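Local coordinates for protein CsuE (Acinetobacter baumannii, PDB 6FJY), which forms the adhesive tip subunit of archaic chaperone-usher Csu pili and probably mediates the surface attachment that begins biofilm formation, at residues V120-W131 with G166-V177; K49-N57 with I71-L82. One frame throughout, in Å; residues are numbered along the deposited sequence.

How the contacts relate
Contact 1 and contact 2 illustrate how one beta-sandwich domain is tied together both within a sheet and between its layers. Their centres lie 11 Å apart, on the same side of the chain's centre, and both segments of contact 2 precede those of contact 1 in the sequence. Contact 1 joins strand 119-136 to strand 167-184 edge to edge; contact 2 packs strand 47-54 and the residues after it against 71-82. The two meet directly: Lys130 O lies 2.7 Å from Arg51 N and Lys128 N 3.0 Å from Gln54 O, both probable hydrogen bonds. Strand 47-54 thus serves both the sheet pairing and the packing against 71-82, binding the contacts into one domain.

Contact 1: V120-W131 with G166-V177; sequences VYQADSPLKVKW and GADSLGSLSITV
Two long antiparallel strands lie edge to edge here, Val120-Trp131 on strand 119-136 and Gly166-Val177 on strand 167-184, within an Ig-like beta sandwich. The pairing comes in two runs. Tyr121 and Ile175 form a hydrogen-bonded pair at one end; Leu127 with Gly171, Val129 with Ser169 and Trp131 with Ala167 do so at the other. Between them the first strand breaks at Asp124-Pro126, and the pairing resumes two residues out of step.

Side chains alternate between two faces. On the face of Tyr121, Leu127, Val129 and Trp131, the indole supplies the polar link: Trp131 NE1 donates to Ser169 OG over 2.7 Å, nearly straight at 171°, with the oxygen in the ring plane. Ser169 OG, placed between its backbone N and carbonyl carbon (chi1 70°), also lies 2.7 Å from a water that donates to Leu127 O, so this buried hydroxyl is gripped by the indole and the water. Val129 CG1 rests on one face of the same ring, 3.3 Å above its plane and offset toward the rim. Val177 CG2 approaches Tyr121 CD1 at 3.6 Å, while the Tyr121 hydroxyl is hydrogen-bonded to Ser117 O.

The face of Lys128 and Lys130 is more polar. Lys130 lies alongside Asp168 and bends at chi3 and chi4 (-81°), which folds its ammonium back to the carboxylate; Lys130 NZ forms a salt bridge with Asp168, 2.9 Å from OD1 on its syn lone pair, with OD2 a weaker second acceptor. The Lys128 and Leu170 side chains run side by side, their CG atoms 3.9 Å apart. At the far end Val120 packs on Ile229 of the CsuC chain. Paired strands with one apolar face turned to the core and a more polar one outward are characteristic of the sandwich sheets of Ig-like pilus subunits.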
# COMPACT_ATOMS: atom_id res chain seq x y z
N VAL D 120 9.96 -3.30 6.11
CA VAL D 120 9.97 -4.75 5.96
C VAL D 120 10.32 -5.38 7.30
O VAL D 120 11.14 -4.86 8.06
CB VAL D 120 10.95 -5.19 4.85
CG1 VAL D 120 12.38 -4.85 5.24
CG2 VAL D 120 10.79 -6.66 4.59
N TYR D 121 9.66 -6.50 7.59
CA TYR D 121 9.78 -7.16 8.88
C TYR D 121 10.05 -8.64 8.62
O TYR D 121 9.16 -9.37 8.20
CB TYR D 121 8.51 -6.95 9.72
CG TYR D 121 8.40 -5.54 10.27
CD1 TYR D 121 8.10 -4.47 9.45
CD2 TYR D 121 8.61 -5.29 11.62
CE1 TYR D 121 8.01 -3.18 9.95
CE2 TYR D 121 8.52 -4.00 12.13
CZ TYR D 121 8.22 -2.95 11.29
OH TYR D 121 8.13 -1.67 11.79
N GLN D 122 11.29 -9.06 8.87
CA GLN D 122 11.76 -10.39 8.50
C GLN D 122 11.70 -11.30 9.72
O GLN D 122 12.18 -10.94 10.80
CB GLN D 122 13.19 -10.33 7.97
CG GLN D 122 13.66 -11.62 7.33
CD GLN D 122 12.92 -11.91 6.03
OE1 GLN D 122 12.65 -13.06 5.71
NE2 GLN D 122 12.61 -10.86 5.29
N ALA D 123 11.10 -12.48 9.55
CA ALA D 123 11.07 -13.45 10.63
C ALA D 123 12.49 -13.76 11.08
O ALA D 123 13.44 -13.74 10.29
CB ALA D 123 10.36 -14.73 10.18
N ASP D 124 12.65 -13.99 12.38
CA ASP D 124 13.98 -14.09 12.95
C ASP D 124 14.62 -15.44 12.66
O ASP D 124 15.85 -15.54 12.62
CB ASP D 124 13.92 -13.83 14.46
CG ASP D 124 13.53 -12.40 14.77
OD1 ASP D 124 13.85 -11.52 13.95
OD2 ASP D 124 12.91 -12.16 15.82
N SER D 125 13.81 -16.46 12.44
CA SER D 125 14.24 -17.78 12.02
C SER D 125 13.36 -18.25 10.88
O SER D 125 12.16 -17.98 10.86
CB SER D 125 14.18 -18.78 13.17
OG SER D 125 14.72 -20.03 12.77
N PRO D 126 13.94 -18.96 9.92
CA PRO D 126 13.14 -19.49 8.81
C PRO D 126 12.23 -20.62 9.29
O PRO D 126 12.38 -21.19 10.37
CB PRO D 126 14.18 -19.99 7.82
CG PRO D 126 15.40 -20.24 8.65
CD PRO D 126 15.38 -19.22 9.74
N LEU D 127 11.24 -20.91 8.44
CA LEU D 127 10.31 -22.01 8.68
C LEU D 127 10.90 -23.30 8.11
O LEU D 127 11.01 -23.45 6.88
CB LEU D 127 8.97 -21.70 8.05
CG LEU D 127 7.68 -22.05 8.79
CD1 LEU D 127 6.54 -22.21 7.77
CD2 LEU D 127 7.85 -23.27 9.65
N LYS D 128 11.28 -24.22 8.99
CA LYS D 128 11.80 -25.52 8.61
C LYS D 128 10.87 -26.59 9.14
O LYS D 128 10.65 -26.69 10.35
CB LYS D 128 13.22 -25.73 9.14
CG LYS D 128 14.27 -24.85 8.48
CD LYS D 128 15.67 -25.15 9.01
CE LYS D 128 16.10 -26.56 8.67
NZ LYS D 128 17.43 -26.90 9.28
N VAL D 129 10.32 -27.40 8.24
CA VAL D 129 9.36 -28.43 8.62
C VAL D 129 9.82 -29.76 8.04
O VAL D 129 10.22 -29.85 6.88
CB VAL D 129 7.93 -28.09 8.14
CG1 VAL D 129 6.95 -29.16 8.59
CG2 VAL D 129 7.50 -26.74 8.68
N LYS D 130 9.76 -30.80 8.87
CA LYS D 130 9.96 -32.16 8.43
C LYS D 130 8.58 -32.77 8.19
O LYS D 130 7.74 -32.79 9.10
CB LYS D 130 10.75 -32.97 9.46
CG LYS D 130 11.22 -34.33 8.94
CD LYS D 130 12.19 -34.99 9.93
CE LYS D 130 13.47 -34.19 10.11
NZ LYS D 130 14.45 -34.43 9.00
N TRP D 131 8.37 -33.26 6.97
CA TRP D 131 7.10 -33.84 6.55
C TRP D 131 7.25 -35.35 6.38
O TRP D 131 8.26 -35.83 5.86
CB TRP D 131 6.64 -33.23 5.23
CG TRP D 131 6.67 -31.74 5.21
CD1 TRP D 131 7.73 -30.95 4.90
CD2 TRP D 131 5.58 -30.86 5.52
NE1 TRP D 131 7.37 -29.63 4.99
CE2 TRP D 131 6.06 -29.55 5.36
CE3 TRP D 131 4.25 -31.06 5.89
CZ2 TRP D 131 5.25 -28.43 5.59
CZ3 TRP D 131 3.45 -29.96 6.11
CH2 TRP D 131 3.95 -28.66 5.96
N GLY D 166 11.43 -38.84 6.60
CA GLY D 166 10.86 -37.53 6.39
C GLY D 166 11.56 -36.72 5.31
O GLY D 166 12.58 -37.11 4.74
N ALA D 167 10.97 -35.56 5.02
CA ALA D 167 11.49 -34.63 4.03
C ALA D 167 11.33 -33.21 4.55
O ALA D 167 10.26 -32.84 5.05
CB ALA D 167 10.79 -34.77 2.68
N ASP D 168 12.38 -32.41 4.40
CA ASP D 168 12.49 -31.11 5.05
C ASP D 168 12.24 -29.99 4.06
O ASP D 168 12.94 -29.88 3.05
CB ASP D 168 13.86 -30.95 5.70
CG ASP D 168 14.13 -32.02 6.72
OD1 ASP D 168 13.15 -32.48 7.35
OD2 ASP D 168 15.31 -32.40 6.91
N SER D 169 11.25 -29.15 4.36
CA SER D 169 11.01 -27.90 3.64
C SER D 169 11.64 -26.74 4.39
O SER D 169 11.90 -26.81 5.59
CB SER D 169 9.51 -27.65 3.44
OG SER D 169 8.85 -27.34 4.66
N LEU D 170 11.90 -25.67 3.65
CA LEU D 170 12.59 -24.49 4.16
C LEU D 170 12.07 -23.28 3.41
O LEU D 170 12.10 -23.25 2.18
CB LEU D 170 14.11 -24.61 3.97
CG LEU D 170 15.09 -23.82 4.86
CD1 LEU D 170 16.52 -23.93 4.30
CD2 LEU D 170 14.71 -22.37 5.07
N GLY D 171 11.59 -22.29 4.16
CA GLY D 171 11.17 -21.05 3.54
C GLY D 171 11.38 -19.88 4.49
O GLY D 171 11.45 -20.05 5.71
N SER D 172 11.48 -18.70 3.90
CA SER D 172 11.59 -17.45 4.63
C SER D 172 10.24 -16.74 4.61
O SER D 172 9.59 -16.64 3.57
CB SER D 172 12.66 -16.55 4.01
OG SER D 172 12.62 -15.26 4.61
N LEU D 173 9.84 -16.24 5.77
CA LEU D 173 8.59 -15.51 5.92
C LEU D 173 8.91 -14.04 6.16
O LEU D 173 9.81 -13.70 6.94
CB LEU D 173 7.76 -16.06 7.08
CG LEU D 173 6.90 -17.32 6.90
CD1 LEU D 173 7.64 -18.45 6.20
CD2 LEU D 173 6.40 -17.79 8.26
N SER D 174 8.17 -13.16 5.49
CA SER D 174 8.37 -11.73 5.60
C SER D 174 7.02 -11.03 5.62
O SER D 174 6.04 -11.51 5.04
CB SER D 174 9.22 -11.19 4.44
OG SER D 174 9.53 -9.83 4.64
N ILE D 175 6.97 -9.90 6.33
CA ILE D 175 5.78 -9.08 6.47
C ILE D 175 6.16 -7.64 6.16
O ILE D 175 7.07 -7.09 6.77
CB ILE D 175 5.18 -9.18 7.89
CG1 ILE D 175 4.75 -10.61 8.20
CG2 ILE D 175 4.01 -8.19 8.06
CD1 ILE D 175 4.36 -10.81 9.66
N THR D 176 5.45 -7.04 5.20
CA THR D 176 5.71 -5.67 4.79
C THR D 176 4.57 -4.79 5.30
O THR D 176 3.43 -4.90 4.84
CB THR D 176 5.85 -5.56 3.27
OG1 THR D 176 6.96 -6.35 2.83
CG2 THR D 176 6.07 -4.12 2.87
N VAL D 177 4.89 -3.92 6.25
CA VAL D 177 3.96 -2.95 6.79
C VAL D 177 4.00 -1.71 5.91
O VAL D 177 5.08 -1.14 5.68
CB VAL D 177 4.33 -2.60 8.24
CG1 VAL D 177 3.29 -1.73 8.88
CG2 VAL D 177 4.55 -3.89 9.05
O HOH W 1 8.96 -24.71 5.08

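Contact 2: K49-N57 with I71-L82; sequences KYRVEQMSN and IILDSNNEIISL
The ring of Tyr50 and the carboxylate of Asp74 stand almost perpendicular, their planes 83° apart. Asp74 OD2 sits at the edge of the ring, in its plane, and accepts the phenol hydrogen bond, Tyr50 OH to Asp74 OD2, at 2.9 Å. The donor reaches the anti side of that oxygen, tilted 28° from the carboxylate plane. Val52 CG2, two residues along the same strand, lies at the ring edge too, whereas Ile80 CG2 approaches obliquely, 3.9 Å from Tyr50 CZ.

The other carboxylate oxygen turns inward: Asp74 OD1 receives the backbone N of Glu78 at 2.6 Å, with a weaker bond from Asn76 N. Asp74 opens a type I beta turn ending at Asn77, so this side chain both braces the turn and presents OD2 to the tyrosine.

Beyond the Tyr50-Asp74 bond, toward Met55, the contact becomes apolar. Ile80 meets both Val52 and Met55, its CD1 3.9 Å from Val52 CG2 and its CG1 3.5 Å from Met55 SD. The methionine chain stretches out with CG anti to the backbone N (chi1 -159°), then bends at chi3, which carries CE to 3.5 Å from Leu82 N. Leu82 runs back alongside it in the opposite sense, its CD1 3.9 Å from Met55 CB.

Strand 47-54 carries a classic beta bulge, where Glu53 and Gln54 lie opposite Lys128 of strand 119-136. Phe106 of strand 103-110 meets the tyrosine ring and touches Asp74, and Met88 packs against Tyr50 and Asp74. Strand 47-54 is hydrogen-bonded to strands 119-136 and 85-87, while strand 67-73 pairs with strand 103-110.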
# COMPACT_ATOMS: atom_id res chain seq x y z
N LYS D 49 1.91 -36.30 8.73
CA LYS D 49 2.27 -35.62 9.96
C LYS D 49 3.49 -34.76 9.68
O LYS D 49 4.28 -35.05 8.77
CB LYS D 49 2.54 -36.62 11.11
CG LYS D 49 3.97 -37.11 11.24
CD LYS D 49 4.13 -38.08 12.44
CE LYS D 49 5.58 -38.50 12.65
NZ LYS D 49 5.77 -39.58 13.67
N TYR D 50 3.63 -33.67 10.43
CA TYR D 50 4.74 -32.75 10.23
C TYR D 50 5.44 -32.48 11.56
O TYR D 50 4.91 -32.77 12.63
CB TYR D 50 4.30 -31.42 9.58
CG TYR D 50 3.37 -30.54 10.40
CD1 TYR D 50 3.87 -29.59 11.29
CD2 TYR D 50 1.99 -30.65 10.28
CE1 TYR D 50 3.01 -28.78 12.04
CE2 TYR D 50 1.14 -29.85 11.02
CZ TYR D 50 1.65 -28.92 11.89
OH TYR D 50 0.79 -28.14 12.62
N ARG D 51 6.65 -31.93 11.45
CA ARG D 51 7.46 -31.58 12.60
C ARG D 51 8.08 -30.22 12.33
O ARG D 51 8.80 -30.06 11.34
CB ARG D 51 8.55 -32.63 12.86
CG ARG D 51 9.43 -32.33 14.07
CD ARG D 51 10.74 -33.11 14.01
NE ARG D 51 10.52 -34.55 13.86
CZ ARG D 51 11.48 -35.45 13.68
NH1 ARG D 51 12.76 -35.09 13.64
NH2 ARG D 51 11.16 -36.73 13.55
N VAL D 52 7.79 -29.25 13.19
CA VAL D 52 8.41 -27.94 13.05
C VAL D 52 9.83 -28.01 13.60
O VAL D 52 10.04 -28.30 14.78
CB VAL D 52 7.60 -26.86 13.77
CG1 VAL D 52 8.17 -25.49 13.47
CG2 VAL D 52 6.16 -26.95 13.35
N GLU D 53 10.81 -27.78 12.73
CA GLU D 53 12.21 -27.74 13.17
C GLU D 53 12.55 -26.33 13.64
O GLU D 53 12.73 -26.09 14.84
CB GLU D 53 13.15 -28.19 12.04
CG GLU D 53 13.29 -29.70 11.88
CD GLU D 53 14.47 -30.08 10.98
OE1 GLU D 53 14.94 -29.20 10.23
OE2 GLU D 53 14.93 -31.24 11.02
N GLN D 54 12.61 -25.38 12.71
CA GLN D 54 12.88 -23.98 13.02
C GLN D 54 11.62 -23.16 12.80
O GLN D 54 10.91 -23.34 11.81
CB GLN D 54 14.02 -23.42 12.17
CG GLN D 54 15.39 -23.91 12.58
CD GLN D 54 16.51 -23.06 12.02
OE1 GLN D 54 16.44 -22.57 10.89
NE2 GLN D 54 17.56 -22.86 12.81
N MET D 55 11.35 -22.26 13.74
CA MET D 55 10.19 -21.40 13.67
C MET D 55 10.50 -20.12 14.44
O MET D 55 11.42 -20.09 15.26
CB MET D 55 8.94 -22.09 14.24
CG MET D 55 7.61 -21.53 13.78
SD MET D 55 6.27 -22.18 14.78
CE MET D 55 6.93 -21.82 16.40
N SER D 56 9.73 -19.08 14.16
CA SER D 56 9.82 -17.84 14.92
C SER D 56 8.52 -17.08 14.75
O SER D 56 8.07 -16.86 13.62
CB SER D 56 11.01 -16.98 14.46
OG SER D 56 11.21 -15.87 15.34
N ASN D 57 7.90 -16.71 15.86
CA ASN D 57 6.74 -15.83 15.86
C ASN D 57 7.15 -14.36 15.85
O ASN D 57 6.27 -13.50 15.83
CB ASN D 57 5.85 -16.12 17.06
CG ASN D 57 5.26 -17.53 17.04
OD1 ASN D 57 4.37 -17.84 16.25
ND2 ASN D 57 5.76 -18.39 17.93
N ILE D 71 1.53 -15.32 14.55
CA ILE D 71 1.10 -16.63 15.00
C ILE D 71 0.98 -17.49 13.76
O ILE D 71 0.22 -17.14 12.84
CB ILE D 71 -0.24 -16.59 15.75
CG1 ILE D 71 -0.14 -15.72 17.00
CG2 ILE D 71 -0.70 -17.99 16.10
CD1 ILE D 71 -1.46 -15.53 17.69
N ILE D 72 1.72 -18.59 13.71
CA ILE D 72 1.68 -19.46 12.54
C ILE D 72 0.71 -20.60 12.81
O ILE D 72 0.75 -21.22 13.87
CB ILE D 72 3.08 -19.99 12.19
CG1 ILE D 72 4.10 -18.85 12.24
CG2 ILE D 72 3.07 -20.57 10.80
CD1 ILE D 72 3.70 -17.66 11.40
N LEU D 73 -0.17 -20.85 11.84
CA LEU D 73 -1.18 -21.89 11.96
C LEU D 73 -1.13 -22.81 10.75
O LEU D 73 -0.82 -22.37 9.64
CB LEU D 73 -2.59 -21.29 12.10
CG LEU D 73 -2.91 -20.35 13.27
CD1 LEU D 73 -2.72 -18.89 12.88
CD2 LEU D 73 -4.33 -20.59 13.76
N ASP D 74 -1.45 -24.08 10.98
CA ASP D 74 -1.39 -25.12 9.96
C ASP D 74 -2.66 -25.10 9.11
O ASP D 74 -3.51 -24.22 9.23
CB ASP D 74 -1.18 -26.49 10.59
CG ASP D 74 -2.27 -26.85 11.60
OD1 ASP D 74 -3.28 -26.12 11.66
OD2 ASP D 74 -2.11 -27.86 12.32
N SER D 75 -2.80 -26.11 8.25
CA SER D 75 -3.89 -26.14 7.28
C SER D 75 -5.26 -26.32 7.92
O SER D 75 -6.27 -26.10 7.26
CB SER D 75 -3.63 -27.24 6.26
OG SER D 75 -2.35 -27.11 5.67
N ASN D 76 -5.32 -26.74 9.19
CA ASN D 76 -6.58 -26.86 9.91
C ASN D 76 -6.81 -25.69 10.87
O ASN D 76 -7.62 -25.81 11.79
CB ASN D 76 -6.63 -28.19 10.66
CG ASN D 76 -6.60 -29.38 9.73
OD1 ASN D 76 -7.46 -29.52 8.85
ND2 ASN D 76 -5.63 -30.26 9.93
N ASN D 77 -6.10 -24.58 10.66
CA ASN D 77 -6.13 -23.41 11.54
C ASN D 77 -5.77 -23.75 12.99
O ASN D 77 -6.32 -23.19 13.93
CB ASN D 77 -7.48 -22.68 11.47
CG ASN D 77 -7.43 -21.46 10.56
OD1 ASN D 77 -7.11 -20.35 11.00
ND2 ASN D 77 -7.72 -21.66 9.28
N GLU D 78 -4.81 -24.66 13.16
CA GLU D 78 -4.25 -24.97 14.47
C GLU D 78 -2.85 -24.38 14.61
O GLU D 78 -2.03 -24.46 13.69
CB GLU D 78 -4.20 -26.48 14.71
CG GLU D 78 -5.56 -27.09 14.95
CD GLU D 78 -5.48 -28.40 15.71
OE1 GLU D 78 -4.71 -29.29 15.27
OE2 GLU D 78 -6.17 -28.54 16.74
N ILE D 79 -2.59 -23.80 15.78
CA ILE D 79 -1.32 -23.15 16.07
C ILE D 79 -0.20 -24.18 16.09
O ILE D 79 -0.28 -25.21 16.78
CB ILE D 79 -1.40 -22.39 17.40
CG1 ILE D 79 -2.48 -21.30 17.32
CG2 ILE D 79 -0.06 -21.79 17.77
CD1 ILE D 79 -2.41 -20.30 18.44
N ILE D 80 0.87 -23.90 15.35
CA ILE D 80 2.05 -24.76 15.32
C ILE D 80 3.07 -24.21 16.31
O ILE D 80 3.24 -23.00 16.47
CB ILE D 80 2.64 -24.87 13.90
CG1 ILE D 80 3.39 -23.60 13.50
CG2 ILE D 80 1.55 -25.11 12.88
CD1 ILE D 80 4.20 -23.76 12.25
N SER D 81 3.76 -25.13 16.97
CA SER D 81 4.73 -24.82 18.00
C SER D 81 6.12 -25.27 17.53
O SER D 81 6.26 -26.04 16.58
CB SER D 81 4.33 -25.51 19.30
OG SER D 81 2.93 -25.71 19.33
N LEU D 82 7.14 -24.79 18.25
CA LEU D 82 8.52 -24.88 17.76
C LEU D 82 9.00 -26.32 17.64
O LEU D 82 9.94 -26.59 16.87
CB LEU D 82 9.45 -24.11 18.70
CG LEU D 82 10.95 -24.10 18.39
CD1 LEU D 82 11.20 -23.66 16.95
CD2 LEU D 82 11.68 -23.19 19.36